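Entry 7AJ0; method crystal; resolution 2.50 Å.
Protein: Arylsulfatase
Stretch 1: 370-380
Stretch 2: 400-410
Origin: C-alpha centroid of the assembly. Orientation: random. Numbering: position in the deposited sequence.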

# COMPACT_ATOMS: atom_id res chain seq x y z
N VAL A 370 -11.56 24.17 30.48
CA VAL A 370 -11.24 23.12 29.52
C VAL A 370 -10.56 22.01 30.31
O VAL A 370 -9.50 22.22 30.91
CB VAL A 370 -10.34 23.63 28.38
CG1 VAL A 370 -10.28 22.59 27.27
CG2 VAL A 370 -10.85 24.95 27.85
N ASN A 371 -11.18 20.83 30.32
CA ASN A 371 -10.76 19.73 31.17
C ASN A 371 -10.62 18.47 30.33
O ASN A 371 -11.56 18.09 29.62
CB ASN A 371 -11.76 19.50 32.31
CG ASN A 371 -11.18 18.70 33.45
OD1 ASN A 371 -10.39 17.78 33.24
ND2 ASN A 371 -11.57 19.04 34.67
N ASN A 372 -9.46 17.83 30.41
CA ASN A 372 -9.16 16.64 29.63
C ASN A 372 -9.40 15.35 30.40
O ASN A 372 -8.93 14.28 29.99
CB ASN A 372 -7.71 16.69 29.14
CG ASN A 372 -7.46 15.81 27.93
OD1 ASN A 372 -8.36 15.57 27.13
ND2 ASN A 372 -6.23 15.31 27.80
N GLY A 373 -10.14 15.42 31.51
CA GLY A 373 -10.41 14.23 32.29
C GLY A 373 -11.34 13.27 31.58
O GLY A 373 -12.23 13.67 30.83
N LEU A 374 -11.12 11.98 31.82
CA LEU A 374 -11.87 10.96 31.10
C LEU A 374 -13.34 10.97 31.51
O LEU A 374 -13.67 11.04 32.70
CB LEU A 374 -11.27 9.58 31.37
CG LEU A 374 -9.84 9.33 30.90
CD1 LEU A 374 -9.46 7.87 31.12
CD2 LEU A 374 -9.66 9.73 29.44
N MET A 375 -14.22 10.89 30.52
CA MET A 375 -15.65 10.81 30.77
C MET A 375 -16.31 10.02 29.66
O MET A 375 -15.82 9.99 28.52
CB MET A 375 -16.28 12.21 30.88
CG MET A 375 -17.76 12.17 31.23
SD MET A 375 -18.31 13.62 32.13
CE MET A 375 -20.09 13.34 32.16
N ASP A 376 -17.43 9.38 29.99
CA ASP A 376 -18.12 8.43 29.13
C ASP A 376 -19.58 8.84 29.00
O ASP A 376 -20.10 9.61 29.81
CB ASP A 376 -18.00 7.00 29.71
CG ASP A 376 -18.31 5.92 28.70
OD1 ASP A 376 -19.44 5.89 28.17
OD2 ASP A 376 -17.42 5.08 28.44
N LEU A 377 -20.24 8.32 27.96
CA LEU A 377 -21.68 8.54 27.85
C LEU A 377 -22.43 7.87 29.00
O LEU A 377 -23.46 8.39 29.45
CB LEU A 377 -22.21 8.00 26.52
CG LEU A 377 -22.03 8.87 25.28
CD1 LEU A 377 -22.59 8.15 24.06
CD2 LEU A 377 -22.68 10.23 25.45
N THR A 378 -21.95 6.73 29.48
CA THR A 378 -22.58 6.11 30.64
C THR A 378 -22.43 6.97 31.90
O THR A 378 -23.21 6.80 32.84
CB THR A 378 -21.98 4.72 30.91
OG1 THR A 378 -20.57 4.84 31.11
CG2 THR A 378 -22.25 3.79 29.73
N ASP A 379 -21.45 7.88 31.92
CA ASP A 379 -21.29 8.76 33.07
C ASP A 379 -22.38 9.81 33.13
O ASP A 379 -22.74 10.28 34.22
CB ASP A 379 -19.91 9.42 33.03
CG ASP A 379 -18.77 8.42 33.16
OD1 ASP A 379 -19.03 7.27 33.59
OD2 ASP A 379 -17.62 8.78 32.85
N ILE A 380 -22.93 10.21 31.98
CA ILE A 380 -24.07 11.12 31.98
C ILE A 380 -25.27 10.44 32.63
O ILE A 380 -25.98 11.04 33.44
CB ILE A 380 -24.40 11.57 30.54
CG1 ILE A 380 -23.21 12.32 29.94
CG2 ILE A 380 -25.65 12.45 30.54
CD1 ILE A 380 -23.31 12.54 28.44
N PHE A 400 -22.95 -2.15 36.15
CA PHE A 400 -23.14 -0.82 35.57
C PHE A 400 -21.78 -0.18 35.34
O PHE A 400 -20.97 -0.06 36.27
CB PHE A 400 -24.01 0.04 36.47
CG PHE A 400 -25.47 -0.30 36.39
CD1 PHE A 400 -26.28 0.30 35.46
CD2 PHE A 400 -26.02 -1.25 37.24
CE1 PHE A 400 -27.62 -0.02 35.37
CE2 PHE A 400 -27.35 -1.58 37.16
CZ PHE A 400 -28.16 -0.96 36.22
N ASP A 401 -21.53 0.23 34.10
CA ASP A 401 -20.25 0.80 33.71
C ASP A 401 -20.16 2.29 33.97
O ASP A 401 -19.04 2.82 34.04
CB ASP A 401 -20.01 0.52 32.22
CG ASP A 401 -20.01 -0.96 31.89
OD1 ASP A 401 -19.04 -1.65 32.26
OD2 ASP A 401 -20.99 -1.43 31.28
N GLY A 402 -21.29 2.97 34.13
CA GLY A 402 -21.26 4.40 34.33
C GLY A 402 -20.74 4.77 35.71
O GLY A 402 -20.90 4.03 36.68
N ILE A 403 -20.12 5.95 35.78
CA ILE A 403 -19.58 6.49 37.02
C ILE A 403 -20.19 7.86 37.25
O ILE A 403 -20.26 8.68 36.32
CB ILE A 403 -18.04 6.58 36.98
CG1 ILE A 403 -17.43 5.18 36.80
CG2 ILE A 403 -17.52 7.25 38.24
CD1 ILE A 403 -15.98 5.20 36.39
N ASP A 404 -20.63 8.12 38.47
CA ASP A 404 -21.12 9.44 38.84
C ASP A 404 -19.98 10.45 38.76
O ASP A 404 -18.96 10.29 39.43
CB ASP A 404 -21.71 9.40 40.25
CG ASP A 404 -22.14 10.77 40.74
OD1 ASP A 404 -22.39 11.66 39.90
OD2 ASP A 404 -22.24 10.96 41.97
N GLN A 405 -20.16 11.48 37.94
CA GLN A 405 -19.13 12.50 37.72
C GLN A 405 -19.54 13.86 38.27
O GLN A 405 -18.95 14.88 37.87
CB GLN A 405 -18.81 12.61 36.23
CG GLN A 405 -18.18 11.36 35.62
CD GLN A 405 -16.70 11.24 35.93
OE1 GLN A 405 -16.21 11.83 36.89
NE2 GLN A 405 -15.98 10.49 35.10
N THR A 406 -20.52 13.91 39.16
CA THR A 406 -20.96 15.19 39.70
C THR A 406 -19.81 15.93 40.37
O THR A 406 -19.68 17.15 40.23
CB THR A 406 -22.11 14.98 40.69
OG1 THR A 406 -23.25 14.45 39.99
CG2 THR A 406 -22.49 16.29 41.36
N ALA A 407 -18.96 15.21 41.11
CA ALA A 407 -17.79 15.83 41.72
C ALA A 407 -16.78 16.30 40.69
O ALA A 407 -15.97 17.19 40.98
CB ALA A 407 -17.12 14.85 42.68
N PHE A 408 -16.80 15.73 39.49
CA PHE A 408 -15.90 16.15 38.42
C PHE A 408 -16.44 17.39 37.70
O PHE A 408 -15.68 18.32 37.42
CB PHE A 408 -15.70 14.98 37.46
CG PHE A 408 -14.96 15.33 36.19
CD1 PHE A 408 -13.70 15.92 36.24
CD2 PHE A 408 -15.51 15.04 34.96
CE1 PHE A 408 -13.02 16.22 35.07
CE2 PHE A 408 -14.84 15.34 33.79
CZ PHE A 408 -13.59 15.93 33.85
N LEU A 409 -17.74 17.42 37.43
CA LEU A 409 -18.33 18.52 36.68
C LEU A 409 -18.50 19.79 37.51
O LEU A 409 -18.48 20.89 36.96
CB LEU A 409 -19.68 18.10 36.10
CG LEU A 409 -19.67 16.99 35.04
CD1 LEU A 409 -21.09 16.57 34.69
CD2 LEU A 409 -18.93 17.44 33.79
N LEU A 410 -18.69 19.65 38.82
CA LEU A 410 -18.98 20.80 39.68
C LEU A 410 -17.76 21.33 40.42
O LEU A 410 -17.89 22.29 41.18
CB LEU A 410 -20.07 20.42 40.70
CG LEU A 410 -21.39 19.92 40.12
CD1 LEU A 410 -22.39 19.67 41.23
CD2 LEU A 410 -21.95 20.90 39.11

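The carboxylate of Asp379 is the polar centre of the contact between the two stretches. Its OD1 accepts a hydrogen bond from the backbone amide of Ile403 (N to OD1, 2.8 Å, with an N-H...acceptor angle of 154°), and its OD2 accepts a longer but nearly linear one from the side-chain amide of Gln405 (NE2 to OD2, 3.3 Å, 170°). The same OD2 also receives the backbone amide of Asp376 within its own stretch (N to OD2, 2.9 Å), so one buried acid ties together the start of its own helix and the loop of the second stretch. The CA-to-CB bond of Asp379 points sideways to the second stretch, and the m rotamer at chi1 (-64°) brings the end of the side chain nearer to it. Asp379 OD1 also lies 3.3 Å from Ile403 O, a pair of acceptors with no hydrogen bond between them, whereas the CA of Asp379 makes a CA-H...O contact with that carbonyl oxygen (CA to O, 3.4 Å).

The helix that carries Asp379 is capped by Asp376, whose OD1 accepts from the amide of Thr378 (N to OD1, 3.0 Å, 166°). This capping bond satisfies an amide in the first turn of the helix. Next to it the backbones come closest, the CA atoms of Thr378 and Gly402 standing 4.3 Å apart. Gly402 CA packs against Thr378 OG1 at 3.3 Å and makes a CA-H...O contact with Thr378 O at 3.4 Å. The absence of a side chain matters at this point, since an ideally placed CB on Gly402 would fall 2.3 Å from Thr378 O, a clash.

From this junction the chains diverge, to CA separations of 8.5 Å between Gly373 and Phe408 and 9.4 Å between Asn371 and Leu409, and side chains fill the gap. The CA-to-CB bond of Gln405, which holds the N-cap position of the second helix, points toward the first stretch; besides binding Asp379, its NE2 lies 3.4 Å from Leu374 O. Met375, extended with all three chi angles in t, reaches across so that its sulfur sits among three partners: Gln405 CG, Phe408 CE2 and Leu409 CD2, each 4.2 Å from SD. The sulfur meets the Phe408 ring at its edge, 5.4 Å from SD to the ring centroid and 90° off the ring normal, an arrangement that places it near the ring plane.

Phe408 gives up more surface to this contact than any other residue, 86 Å² of the 486 Å² buried on both sides together. Beyond Met375, its ring is approached obliquely by Gly373, whose CA is 3.9 Å from Phe408 CZ, and by Asn371, whose ND2 is 3.2 Å from Phe408 CE1. An ideal CB on Gly373 would lie 2.9 Å from Phe408 CZ, again a clash. Asn371 in turn braces the glycine, its OD1 accepting from Gly373 N at 2.9 Å.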